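Local coordinates for protein CRISPR system Cmr subunit Cmr5 (Thermus thermophilus HB8, PDB 2ZOP) that probably forms part of the Cmr ribonucleoprotein complex, the RNA-guided type III-B CRISPR machinery that defends the cell against invading nucleic acids, at residues N64-V69 with E102-F107; Q6-K11 with T94-A99; F50-S53 with H59-L62. All blocks are in the same frame, centred on the assembly; numbering follows the deposited sequence.

Interaction 1 of 3, residues N64-V69 with E102-F107; sequences NDLAQV and EWFKRF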
ATOM      1  N   ASN A  64      -7.715  13.263 -18.725  1.00 17.49           N
ATOM      2  CA  ASN A  64      -7.102  14.393 -19.409  1.00 14.00           C
ATOM      3  C   ASN A  64      -7.408  15.697 -18.672  1.00 14.92           C
ATOM      4  O   ASN A  64      -6.541  16.546 -18.535  1.00 15.19           O
ATOM      5  CB  ASN A  64      -7.582  14.456 -20.867  1.00 16.87           C
ATOM      6  CG  ASN A  64      -6.885  13.437 -21.754  1.00 17.09           C
ATOM      7  OD1 ASN A  64      -5.664  13.292 -21.708  1.00 12.68           O
ATOM      8  ND2 ASN A  64      -7.658  12.732 -22.572  1.00 17.69           N
ATOM      9  N   ASP A  65      -8.636  15.853 -18.187  1.00 15.82           N
ATOM     10  CA  ASP A  65      -8.997  17.056 -17.443  1.00 15.39           C
ATOM     11  C   ASP A  65      -8.109  17.208 -16.207  1.00 16.48           C
ATOM     12  O   ASP A  65      -7.578  18.283 -15.940  1.00 17.11           O
ATOM     13  CB  ASP A  65     -10.459  17.004 -16.997  1.00 12.39           C
ATOM     14  CG  ASP A  65     -11.432  17.200 -18.148  1.00 19.21           C
ATOM     15  OD1 ASP A  65     -10.978  17.502 -19.271  1.00 18.01           O
ATOM     16  OD2 ASP A  65     -12.651  17.066 -17.930  1.00 14.74           O
ATOM     17  N   LEU A  66      -7.957  16.130 -15.450  1.00 16.19           N
ATOM     18  CA  LEU A  66      -7.138  16.174 -14.249  1.00 14.41           C
ATOM     19  C   LEU A  66      -5.701  16.530 -14.592  1.00 14.69           C
ATOM     20  O   LEU A  66      -5.090  17.367 -13.928  1.00 12.57           O
ATOM     21  CB  LEU A  66      -7.203  14.832 -13.506  1.00 16.82           C
ATOM     22  CG  LEU A  66      -6.348  14.744 -12.230  1.00 20.19           C
ATOM     23  CD1 LEU A  66      -6.977  13.804 -11.224  1.00 22.57           C
ATOM     24  CD2 LEU A  66      -4.960  14.277 -12.603  1.00 19.44           C
ATOM     25  N   ALA A  67      -5.153  15.910 -15.632  1.00 13.78           N
ATOM     26  CA  ALA A  67      -3.782  16.212 -16.022  1.00 13.58           C
ATOM     27  C   ALA A  67      -3.640  17.692 -16.393  1.00 16.54           C
ATOM     28  O   ALA A  67      -2.619  18.312 -16.101  1.00 15.17           O
ATOM     29  CB  ALA A  67      -3.354  15.332 -17.198  1.00 15.10           C
ATOM     30  N   GLN A  68      -4.662  18.265 -17.026  1.00 16.50           N
ATOM     31  CA  GLN A  68      -4.576  19.670 -17.413  1.00 19.22           C
ATOM     32  C   GLN A  68      -4.662  20.561 -16.182  1.00 19.65           C
ATOM     33  O   GLN A  68      -3.950  21.562 -16.080  1.00 17.99           O
ATOM     34  CB  GLN A  68      -5.670  20.008 -18.433  1.00 19.54           C
ATOM     35  CG  GLN A  68      -5.384  19.384 -19.793  1.00 22.35           C
ATOM     36  CD  GLN A  68      -6.561  19.444 -20.763  1.00 25.88           C
ATOM     37  OE1 GLN A  68      -6.404  19.159 -21.947  1.00 34.53           O
ATOM     38  NE2 GLN A  68      -7.735  19.795 -20.265  1.00 26.39           N
ATOM     39  N   VAL A  69      -5.518  20.186 -15.238  1.00 18.42           N
ATOM     40  CA  VAL A  69      -5.639  20.948 -14.003  1.00 19.01           C
ATOM     41  C   VAL A  69      -4.274  20.999 -13.319  1.00 19.59           C
ATOM     42  O   VAL A  69      -3.902  22.014 -12.738  1.00 19.67           O
ATOM     43  CB  VAL A  69      -6.663  20.299 -13.060  1.00 15.45           C
ATOM     44  CG1 VAL A  69      -6.517  20.844 -11.654  1.00 18.78           C
ATOM     45  CG2 VAL A  69      -8.054  20.580 -13.578  1.00 15.97           C
ATOM     46  N   GLU A 102      -9.372  14.231  -5.606  1.00 17.42           N
ATOM     47  CA  GLU A 102     -10.398  14.404  -4.582  1.00 18.75           C
ATOM     48  C   GLU A 102     -11.320  15.585  -4.906  1.00 17.10           C
ATOM     49  O   GLU A 102     -12.518  15.532  -4.631  1.00 20.52           O
ATOM     50  CB  GLU A 102      -9.761  14.609  -3.203  1.00 20.45           C
ATOM     51  CG  GLU A 102      -9.073  13.370  -2.649  1.00 26.20           C
ATOM     52  CD  GLU A 102     -10.050  12.242  -2.356  1.00 30.00           C
ATOM     53  OE1 GLU A 102      -9.620  11.220  -1.778  1.00 31.54           O
ATOM     54  OE2 GLU A 102     -11.245  12.375  -2.707  1.00 29.59           O
ATOM     55  N   TRP A 103     -10.770  16.651  -5.483  1.00 14.80           N
ATOM     56  CA  TRP A 103     -11.599  17.802  -5.831  1.00 15.53           C
ATOM     57  C   TRP A 103     -12.563  17.446  -6.958  1.00 15.94           C
ATOM     58  O   TRP A 103     -13.729  17.826  -6.923  1.00 15.33           O
ATOM     59  CB  TRP A 103     -10.729  19.007  -6.221  1.00 17.05           C
ATOM     60  CG  TRP A 103     -10.076  19.641  -5.031  1.00 16.75           C
ATOM     61  CD1 TRP A 103      -8.740  19.793  -4.817  1.00 19.94           C
ATOM     62  CD2 TRP A 103     -10.734  20.162  -3.862  1.00 18.49           C
ATOM     63  NE1 TRP A 103      -8.519  20.371  -3.588  1.00 19.46           N
ATOM     64  CE2 TRP A 103      -9.722  20.608  -2.979  1.00 22.50           C
ATOM     65  CE3 TRP A 103     -12.074  20.292  -3.474  1.00 19.70           C
ATOM     66  CZ2 TRP A 103     -10.009  21.176  -1.728  1.00 20.21           C
ATOM     67  CZ3 TRP A 103     -12.364  20.859  -2.230  1.00 20.35           C
ATOM     68  CH2 TRP A 103     -11.330  21.293  -1.371  1.00 20.84           C
ATOM     69  N   PHE A 104     -12.080  16.715  -7.955  1.00 14.09           N
ATOM     70  CA  PHE A 104     -12.939  16.291  -9.058  1.00 16.29           C
ATOM     71  C   PHE A 104     -14.075  15.464  -8.465  1.00 17.13           C
ATOM     72  O   PHE A 104     -15.243  15.622  -8.840  1.00 13.41           O
ATOM     73  CB  PHE A 104     -12.151  15.429 -10.048  1.00 12.81           C
ATOM     74  CG  PHE A 104     -11.448  16.219 -11.114  1.00 12.71           C
ATOM     75  CD1 PHE A 104     -12.104  16.549 -12.301  1.00 13.66           C
ATOM     76  CD2 PHE A 104     -10.139  16.639 -10.935  1.00 12.02           C
ATOM     77  CE1 PHE A 104     -11.467  17.282 -13.290  1.00 13.33           C
ATOM     78  CE2 PHE A 104      -9.488  17.376 -11.920  1.00 14.40           C
ATOM     79  CZ  PHE A 104     -10.155  17.699 -13.102  1.00 15.45           C
ATOM     80  N   LYS A 105     -13.717  14.582  -7.537  1.00 15.18           N
ATOM     81  CA  LYS A 105     -14.694  13.728  -6.873  1.00 16.38           C
ATOM     82  C   LYS A 105     -15.746  14.548  -6.132  1.00 15.22           C
ATOM     83  O   LYS A 105     -16.949  14.335  -6.294  1.00 14.24           O
ATOM     84  CB  LYS A 105     -13.984  12.787  -5.893  1.00 17.40           C
ATOM     85  CG  LYS A 105     -14.933  11.961  -5.032  1.00 20.04           C
ATOM     86  CD  LYS A 105     -14.187  10.865  -4.287  1.00 24.08           C
ATOM     87  CE  LYS A 105     -15.114  10.119  -3.338  1.00 26.94           C
ATOM     88  NZ  LYS A 105     -15.552  11.013  -2.216  1.00 33.14           N
ATOM     89  N   ARG A 106     -15.283  15.483  -5.315  1.00 13.13           N
ATOM     90  CA  ARG A 106     -16.178  16.335  -4.543  1.00 17.37           C
ATOM     91  C   ARG A 106     -17.127  17.151  -5.417  1.00 18.37           C
ATOM     92  O   ARG A 106     -18.324  17.209  -5.146  1.00 17.75           O
ATOM     93  CB  ARG A 106     -15.357  17.264  -3.645  1.00 16.31           C
ATOM     94  CG  ARG A 106     -14.678  16.518  -2.502  1.00 14.99           C
ATOM     95  CD  ARG A 106     -13.538  17.322  -1.921  1.00 16.94           C
ATOM     96  NE  ARG A 106     -12.746  16.536  -0.982  1.00 21.98           N
ATOM     97  CZ  ARG A 106     -11.526  16.870  -0.581  1.00 22.66           C
ATOM     98  NH1 ARG A 106     -10.962  17.980  -1.043  1.00 23.96           N
ATOM     99  NH2 ARG A 106     -10.863  16.086   0.262  1.00 22.82           N
ATOM    100  N   PHE A 107     -16.600  17.787  -6.460  1.00 19.18           N
ATOM    101  CA  PHE A 107     -17.457  18.572  -7.332  1.00 19.85           C
ATOM    102  C   PHE A 107     -18.361  17.710  -8.198  1.00 16.95           C
ATOM    103  O   PHE A 107     -19.429  18.156  -8.604  1.00 18.07           O
ATOM    104  CB  PHE A 107     -16.623  19.543  -8.176  1.00 17.24           C
ATOM    105  CG  PHE A 107     -16.189  20.760  -7.411  1.00 21.28           C
ATOM    106  CD1 PHE A 107     -17.136  21.672  -6.946  1.00 19.68           C
ATOM    107  CD2 PHE A 107     -14.853  20.954  -7.074  1.00 17.55           C
ATOM    108  CE1 PHE A 107     -16.762  22.752  -6.150  1.00 18.66           C
ATOM    109  CE2 PHE A 107     -14.467  22.034  -6.275  1.00 19.79           C
ATOM    110  CZ  PHE A 107     -15.430  22.932  -5.811  1.00 16.95           C
TER
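Phe104 drives the outer end of its ring against one turn of helix 57-69, meeting Asp65, Leu66 and Val69. Its CE2 lies 3.5 Å from Leu66 CA, so the aromatic tip rests on the backbone as much as on side chains. The same Phe104 CE2 is 3.8 Å from Leu66 CB, with the leucine running obliquely to the ring, while Val69 CG2 closes on Phe104 CZ at 3.6 Å. Phe104 CG sits opposite the carbonyl carbon about the first torsion (chi1 -88°), which points the ring at segment 64-69, the two segment axes approaching to 11.3 Å. This is the dense side: Leu66 also packs on Leu35, Val97 and Ala101.

Toward solvent the contact thins out. Of the Asp65 side chain the CB touches, 3.9 Å from Phe104 CE1, whereas its carboxylate turns to a hydrogen bond between Asp65 OD2 and Tyr28 OH. The two short helical segments run at 123° to each other, and one aromatic side chain bridges most of the space between them, an arrangement typical of the hydrophobic core of an all-alpha bundle such as the Cmr5 fold.

Interaction 2 of 3, residues Q6-K11 with T94-A99; sequences QVWAQK and TREVLA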
ATOM      1  N   GLN A   6      -5.817  25.428  -3.929  1.00 31.15           N
ATOM      2  CA  GLN A   6      -7.019  26.205  -4.183  1.00 30.88           C
ATOM      3  C   GLN A   6      -7.194  26.370  -5.688  1.00 29.03           C
ATOM      4  O   GLN A   6      -8.310  26.330  -6.209  1.00 25.12           O
ATOM      5  CB  GLN A   6      -6.894  27.565  -3.511  1.00 34.37           C
ATOM      6  CG  GLN A   6      -8.139  28.408  -3.573  1.00 39.66           C
ATOM      7  CD  GLN A   6      -8.285  29.261  -2.332  1.00 43.82           C
ATOM      8  OE1 GLN A   6      -7.319  29.885  -1.877  1.00 42.26           O
ATOM      9  NE2 GLN A   6      -9.492  29.294  -1.773  1.00 42.51           N
ATOM     10  N   VAL A   7      -6.079  26.553  -6.386  1.00 27.10           N
ATOM     11  CA  VAL A   7      -6.117  26.701  -7.829  1.00 26.43           C
ATOM     12  C   VAL A   7      -6.643  25.408  -8.455  1.00 25.55           C
ATOM     13  O   VAL A   7      -7.517  25.444  -9.322  1.00 25.88           O
ATOM     14  CB  VAL A   7      -4.715  27.027  -8.378  1.00 28.12           C
ATOM     15  CG1 VAL A   7      -4.705  26.938  -9.894  1.00 26.68           C
ATOM     16  CG2 VAL A   7      -4.312  28.422  -7.928  1.00 29.13           C
ATOM     17  N   TRP A   8      -6.119  24.270  -8.003  1.00 23.35           N
ATOM     18  CA  TRP A   8      -6.558  22.974  -8.514  1.00 19.66           C
ATOM     19  C   TRP A   8      -8.043  22.774  -8.243  1.00 19.68           C
ATOM     20  O   TRP A   8      -8.781  22.292  -9.103  1.00 18.91           O
ATOM     21  CB  TRP A   8      -5.806  21.824  -7.836  1.00 20.98           C
ATOM     22  CG  TRP A   8      -4.352  21.752  -8.127  1.00 20.14           C
ATOM     23  CD1 TRP A   8      -3.717  22.146  -9.269  1.00 23.43           C
ATOM     24  CD2 TRP A   8      -3.339  21.225  -7.263  1.00 23.48           C
ATOM     25  NE1 TRP A   8      -2.370  21.898  -9.169  1.00 23.57           N
ATOM     26  CE2 TRP A   8      -2.111  21.334  -7.947  1.00 23.18           C
ATOM     27  CE3 TRP A   8      -3.353  20.671  -5.975  1.00 25.29           C
ATOM     28  CZ2 TRP A   8      -0.898  20.912  -7.383  1.00 25.68           C
ATOM     29  CZ3 TRP A   8      -2.147  20.251  -5.415  1.00 26.24           C
ATOM     30  CH2 TRP A   8      -0.938  20.375  -6.119  1.00 23.61           C
ATOM     31  N   ALA A   9      -8.465  23.123  -7.028  1.00 19.35           N
ATOM     32  CA  ALA A   9      -9.857  22.978  -6.623  1.00 20.37           C
ATOM     33  C   ALA A   9     -10.779  23.738  -7.563  1.00 20.63           C
ATOM     34  O   ALA A   9     -11.793  23.208  -8.009  1.00 18.52           O
ATOM     35  CB  ALA A   9     -10.045  23.475  -5.186  1.00 23.77           C
ATOM     36  N   GLN A  10     -10.418  24.979  -7.878  1.00 20.63           N
ATOM     37  CA  GLN A  10     -11.234  25.787  -8.770  1.00 21.28           C
ATOM     38  C   GLN A  10     -11.182  25.345 -10.235  1.00 17.74           C
ATOM     39  O   GLN A  10     -12.191  25.403 -10.924  1.00 21.76           O
ATOM     40  CB  GLN A  10     -10.869  27.265  -8.608  1.00 21.10           C
ATOM     41  CG  GLN A  10     -11.352  27.808  -7.245  1.00 23.85           C
ATOM     42  CD  GLN A  10     -10.966  29.249  -6.987  1.00 25.34           C
ATOM     43  OE1 GLN A  10     -10.603  29.986  -7.903  1.00 26.60           O
ATOM     44  NE2 GLN A  10     -11.062  29.664  -5.726  1.00 27.04           N
ATOM     45  N   LYS A  11     -10.026  24.890 -10.706  1.00 19.01           N
ATOM     46  CA  LYS A  11      -9.909  24.421 -12.093  1.00 20.37           C
ATOM     47  C   LYS A  11     -10.705  23.126 -12.239  1.00 17.10           C
ATOM     48  O   LYS A  11     -11.345  22.885 -13.263  1.00 20.73           O
ATOM     49  CB  LYS A  11      -8.439  24.169 -12.462  1.00 19.09           C
ATOM     50  CG  LYS A  11      -7.629  25.434 -12.796  1.00 26.03           C
ATOM     51  CD  LYS A  11      -6.165  25.087 -13.070  1.00 24.67           C
ATOM     52  CE  LYS A  11      -5.381  26.281 -13.599  1.00 32.50           C
ATOM     53  NZ  LYS A  11      -5.865  26.703 -14.946  1.00 33.94           N
ATOM     54  N   THR A  94       2.275  11.762  -6.641  1.00 18.18           N
ATOM     55  CA  THR A  94       1.153  10.980  -6.151  1.00 18.85           C
ATOM     56  C   THR A  94       0.256  11.864  -5.270  1.00 18.39           C
ATOM     57  O   THR A  94      -0.960  11.894  -5.447  1.00 18.46           O
ATOM     58  CB  THR A  94       1.649   9.755  -5.343  1.00 18.14           C
ATOM     59  OG1 THR A  94       2.270   8.811  -6.234  1.00 16.73           O
ATOM     60  CG2 THR A  94       0.485   9.086  -4.603  1.00 14.99           C
ATOM     61  N   ARG A  95       0.859  12.591  -4.332  1.00 16.46           N
ATOM     62  CA  ARG A  95       0.093  13.462  -3.436  1.00 19.73           C
ATOM     63  C   ARG A  95      -0.712  14.507  -4.192  1.00 18.04           C
ATOM     64  O   ARG A  95      -1.860  14.770  -3.858  1.00 18.16           O
ATOM     65  CB  ARG A  95       1.013  14.197  -2.458  1.00 23.22           C
ATOM     66  CG  ARG A  95       1.720  13.321  -1.444  1.00 30.80           C
ATOM     67  CD  ARG A  95       2.239  14.180  -0.293  1.00 33.93           C
ATOM     68  NE  ARG A  95       3.176  15.214  -0.737  1.00 30.51           N
ATOM     69  CZ  ARG A  95       4.496  15.054  -0.815  1.00 36.16           C
ATOM     70  NH1 ARG A  95       5.054  13.900  -0.478  1.00 35.40           N
ATOM     71  NH2 ARG A  95       5.264  16.053  -1.223  1.00 37.12           N
ATOM     72  N   GLU A  96      -0.083  15.112  -5.193  1.00 18.15           N
ATOM     73  CA  GLU A  96      -0.710  16.146  -6.017  1.00 20.80           C
ATOM     74  C   GLU A  96      -1.883  15.609  -6.831  1.00 17.14           C
ATOM     75  O   GLU A  96      -2.960  16.195  -6.847  1.00 18.55           O
ATOM     76  CB  GLU A  96       0.350  16.767  -6.937  1.00 22.97           C
ATOM     77  CG  GLU A  96       1.391  17.566  -6.163  1.00 25.92           C
ATOM     78  CD  GLU A  96       2.574  18.008  -7.007  1.00 32.08           C
ATOM     79  OE1 GLU A  96       3.400  18.804  -6.503  1.00 32.86           O
ATOM     80  OE2 GLU A  96       2.688  17.560  -8.164  1.00 33.38           O
ATOM     81  N   VAL A  97      -1.677  14.486  -7.501  1.00 17.50           N
ATOM     82  CA  VAL A  97      -2.737  13.880  -8.295  1.00 15.96           C
ATOM     83  C   VAL A  97      -3.895  13.479  -7.374  1.00 17.88           C
ATOM     84  O   VAL A  97      -5.061  13.727  -7.688  1.00 15.45           O
ATOM     85  CB  VAL A  97      -2.190  12.658  -9.074  1.00 18.89           C
ATOM     86  CG1 VAL A  97      -3.317  11.878  -9.720  1.00 13.14           C
ATOM     87  CG2 VAL A  97      -1.214  13.144 -10.144  1.00 13.25           C
ATOM     88  N   LEU A  98      -3.578  12.889  -6.225  1.00 19.00           N
ATOM     89  CA  LEU A  98      -4.624  12.482  -5.282  1.00 18.72           C
ATOM     90  C   LEU A  98      -5.423  13.703  -4.806  1.00 18.98           C
ATOM     91  O   LEU A  98      -6.651  13.652  -4.719  1.00 20.04           O
ATOM     92  CB  LEU A  98      -4.010  11.748  -4.080  1.00 17.92           C
ATOM     93  CG  LEU A  98      -4.974  11.227  -3.005  1.00 21.71           C
ATOM     94  CD1 LEU A  98      -5.991  10.308  -3.652  1.00 24.25           C
ATOM     95  CD2 LEU A  98      -4.205  10.479  -1.914  1.00 24.23           C
ATOM     96  N   ALA A  99      -4.739  14.805  -4.510  1.00 17.33           N
ATOM     97  CA  ALA A  99      -5.440  16.017  -4.062  1.00 17.89           C
ATOM     98  C   ALA A  99      -6.351  16.574  -5.162  1.00 16.80           C
ATOM     99  O   ALA A  99      -7.491  16.953  -4.892  1.00 14.56           O
ATOM    100  CB  ALA A  99      -4.440  17.083  -3.635  1.00 20.08           C
TER
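Packing of the N-terminal helix of the Cmr5 fold onto its long C-terminal helix brings Trp8, on helix 4-19, against Glu96 and Ala99 of helix 87-111. The indole is the whole of the contribution from 6-11, and only the six-membered part of its ring system does the touching. Its far corner, Trp8 CH2, comes 3.6 Å from Glu96 CG and 3.9 Å from Glu96 CB, so the glutamate meets the aromatic with its methylene groups and not with its charge. The two side chains are inclined to each other, and the indole and carboxylate planes stand 61° apart. One turn further along, Ala99 CB lies 4.3 Å from Trp8 CZ3, a looser apolar touch at the margin of the contact.

Because Trp8 CG takes the position opposite the carbonyl carbon (chi1 -66°), the indole is carried out from its own helix to span the gap; even the nearest pair of alpha carbons, those of Trp8 and Ala99, is 8.3 Å apart. The segments belong to the first and last helices of an all-helical domain, 83 residues apart in sequence, and a buried tryptophan joins them. Other parts of the chain help to enclose that ring: Val69, at the end of helix 57-69, and Leu70 in the loop that follows both pack on it.

Glu96 combines apolar and polar roles. Beyond CG its chain is extended (chi2 171°), which takes the carboxylate past the indole to a salt bridge between OE1 and Arg4, also on helix 4-19. The methylenes thus lie against the tryptophan while the charged end is engaged by a second residue of the same N-terminal helix. On helix 87-111 the neighbouring Arg95 packs on Lys34 of the second subunit.

Interaction 3 of 3, residues F50-S53 with H59-L62; sequences FVDS and HKAL. With SO4 (sulfate ion), chain G.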
ATOM      1  N   PHE A  50      -5.044   2.647 -15.867  1.00 13.25           N
ATOM      2  CA  PHE A  50      -6.418   2.173 -15.903  1.00 15.26           C
ATOM      3  C   PHE A  50      -7.256   3.225 -16.640  1.00 14.56           C
ATOM      4  O   PHE A  50      -8.023   2.893 -17.543  1.00 17.37           O
ATOM      5  CB  PHE A  50      -6.967   1.980 -14.481  1.00 11.06           C
ATOM      6  CG  PHE A  50      -8.419   1.600 -14.447  1.00 15.98           C
ATOM      7  CD1 PHE A  50      -8.817   0.294 -14.714  1.00 14.02           C
ATOM      8  CD2 PHE A  50      -9.397   2.560 -14.190  1.00 15.78           C
ATOM      9  CE1 PHE A  50     -10.166  -0.055 -14.732  1.00 16.30           C
ATOM     10  CE2 PHE A  50     -10.750   2.225 -14.203  1.00 21.86           C
ATOM     11  CZ  PHE A  50     -11.135   0.907 -14.478  1.00 17.17           C
ATOM     12  N   VAL A  51      -7.096   4.494 -16.269  1.00 11.31           N
ATOM     13  CA  VAL A  51      -7.849   5.550 -16.927  1.00 11.67           C
ATOM     14  C   VAL A  51      -7.539   5.609 -18.423  1.00 14.16           C
ATOM     15  O   VAL A  51      -8.441   5.691 -19.241  1.00 14.42           O
ATOM     16  CB  VAL A  51      -7.551   6.939 -16.324  1.00 14.55           C
ATOM     17  CG1 VAL A  51      -8.398   7.996 -17.038  1.00 14.60           C
ATOM     18  CG2 VAL A  51      -7.852   6.943 -14.832  1.00 16.18           C
ATOM     19  N   ASP A  52      -6.260   5.559 -18.774  1.00 17.62           N
ATOM     20  CA  ASP A  52      -5.857   5.623 -20.178  1.00 20.50           C
ATOM     21  C   ASP A  52      -6.349   4.461 -21.023  1.00 20.65           C
ATOM     22  O   ASP A  52      -6.475   4.587 -22.234  1.00 20.78           O
ATOM     23  CB  ASP A  52      -4.338   5.691 -20.299  1.00 25.58           C
ATOM     24  CG  ASP A  52      -3.864   5.547 -21.746  1.00 33.42           C
ATOM     25  OD1 ASP A  52      -4.296   6.351 -22.603  1.00 33.82           O
ATOM     26  OD2 ASP A  52      -3.066   4.629 -22.025  1.00 35.90           O
ATOM     27  N   SER A  53      -6.627   3.325 -20.394  1.00 17.86           N
ATOM     28  CA  SER A  53      -7.070   2.177 -21.159  1.00 16.79           C
ATOM     29  C   SER A  53      -8.580   2.056 -21.219  1.00 16.17           C
ATOM     30  O   SER A  53      -9.101   1.075 -21.735  1.00 16.04           O
ATOM     31  CB  SER A  53      -6.448   0.885 -20.608  1.00 18.97           C
ATOM     32  OG  SER A  53      -6.764   0.698 -19.242  1.00 16.77           O
ATOM     33  N   HIS A  59     -14.847   8.555 -19.547  1.00 17.24           N
ATOM     34  CA  HIS A  59     -13.934   8.038 -18.530  1.00 17.61           C
ATOM     35  C   HIS A  59     -12.524   8.595 -18.752  1.00 19.22           C
ATOM     36  O   HIS A  59     -11.855   9.033 -17.810  1.00 17.53           O
ATOM     37  CB  HIS A  59     -13.907   6.509 -18.580  1.00 21.63           C
ATOM     38  CG  HIS A  59     -15.149   5.855 -18.048  1.00 18.71           C
ATOM     39  ND1 HIS A  59     -15.464   4.539 -18.310  1.00 19.95           N
ATOM     40  CD2 HIS A  59     -16.119   6.314 -17.223  1.00 18.38           C
ATOM     41  CE1 HIS A  59     -16.571   4.215 -17.668  1.00 18.40           C
ATOM     42  NE2 HIS A  59     -16.989   5.274 -17.000  1.00 22.71           N
ATOM     43  N   LYS A  60     -12.091   8.580 -20.009  1.00 17.56           N
ATOM     44  CA  LYS A  60     -10.781   9.081 -20.401  1.00 21.05           C
ATOM     45  C   LYS A  60     -10.710  10.595 -20.182  1.00 20.97           C
ATOM     46  O   LYS A  60      -9.673  11.123 -19.782  1.00 19.17           O
ATOM     47  CB  LYS A  60     -10.531   8.749 -21.877  1.00 20.53           C
ATOM     48  CG  LYS A  60      -9.163   9.141 -22.417  1.00 27.82           C
ATOM     49  CD  LYS A  60      -8.035   8.422 -21.675  1.00 28.48           C
ATOM     50  CE  LYS A  60      -6.724   8.467 -22.457  1.00 31.60           C
ATOM     51  NZ  LYS A  60      -6.766   7.582 -23.660  1.00 27.79           N
ATOM     52  N   ALA A  61     -11.822  11.283 -20.434  1.00 18.88           N
ATOM     53  CA  ALA A  61     -11.883  12.736 -20.277  1.00 21.24           C
ATOM     54  C   ALA A  61     -11.517  13.161 -18.854  1.00 20.66           C
ATOM     55  O   ALA A  61     -10.831  14.168 -18.656  1.00 16.37           O
ATOM     56  CB  ALA A  61     -13.280  13.250 -20.643  1.00 20.37           C
ATOM     57  N   LEU A  62     -11.974  12.400 -17.865  1.00 16.40           N
ATOM     58  CA  LEU A  62     -11.645  12.719 -16.474  1.00 16.37           C
ATOM     59  C   LEU A  62     -10.117  12.761 -16.364  1.00 16.88           C
ATOM     60  O   LEU A  62      -9.542  13.699 -15.801  1.00 16.38           O
ATOM     61  CB  LEU A  62     -12.232  11.648 -15.535  1.00 16.60           C
ATOM     62  CG  LEU A  62     -12.078  11.758 -14.003  1.00 17.57           C
ATOM     63  CD1 LEU A  62     -10.678  11.340 -13.570  1.00 17.09           C
ATOM     64  CD2 LEU A  62     -12.379  13.181 -13.551  1.00 14.88           C
TER
HETATM   65  S   SO4 G 302     -14.700   1.386 -20.170  1.00 28.44           S
HETATM   66  O1  SO4 G 302     -14.918   1.069 -18.745  1.00 28.79           O
HETATM   67  O2  SO4 G 302     -14.595   2.851 -20.362  1.00 28.73           O
HETATM   68  O3  SO4 G 302     -13.438   0.762 -20.612  1.00 28.46           O
HETATM   69  O4  SO4 G 302     -15.838   0.867 -20.954  1.00 29.50           O
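Lys60 and Asp52 form the charged part of the contact, a salt bridge with Lys60 NZ 3.0 Å from Asp52 OD1. The ammonium approaches that oxygen on its anti side, 27° out of the carboxylate plane, and makes a second, weak hydrogen bond of 3.3 Å to Asp52 O. A bent lysine chain (chi2 61°, chi4 -72°) brings NZ back over the end of helix 44-52, so that one cation grips both the side chain and the backbone of a single aspartate.

These segments flank the short loop between two consecutive helices of the alpha-helical Cmr5 fold: helix 44-52 ends, a few residues intervene, and helix 57-69 begins.

Van der Waals contacts fill in the inner side. Val51 CG1 rests 3.7 Å from His59 O, and the aliphatic Lys60 CD lies 3.7 Å from Val51 O. Leu75, from helix 75-84, covers Val51, Asp52 and Lys60.

Anion binding occupies the remaining side. His59 ND1 donates to sulfate O2 over 2.8 Å at an N-H...O angle of 157°, with the sulfate sulfur in the imidazole plane. Backbone N-H groups of Gly55 and Lys56 also bind this ion, which probably came from the crystallisation liquor.

Overall arrangement
Interactions 1 and 2 are neighbours, their centres 7 Å apart, and share helix 87-111; Val69 and Trp103 of the first touch Trp8 and Ala9 of the second. Interaction 3 shares helix 57-69 with interaction 1, 12 Å from it between centres, and Leu62 meets the Phe104 ring there. Interactions 2 and 3 do not touch and lie on opposite sides of the chain's centre, their centres about 18 Å apart. Along the chain, interaction 3 closes before interaction 1 opens, whereas the segments of interactions 1 and 2 alternate. Helices 57-69 and 87-111 thus connect a local contact between consecutive helices with the long-range pairing of the N-terminal helix in one compact helical domain.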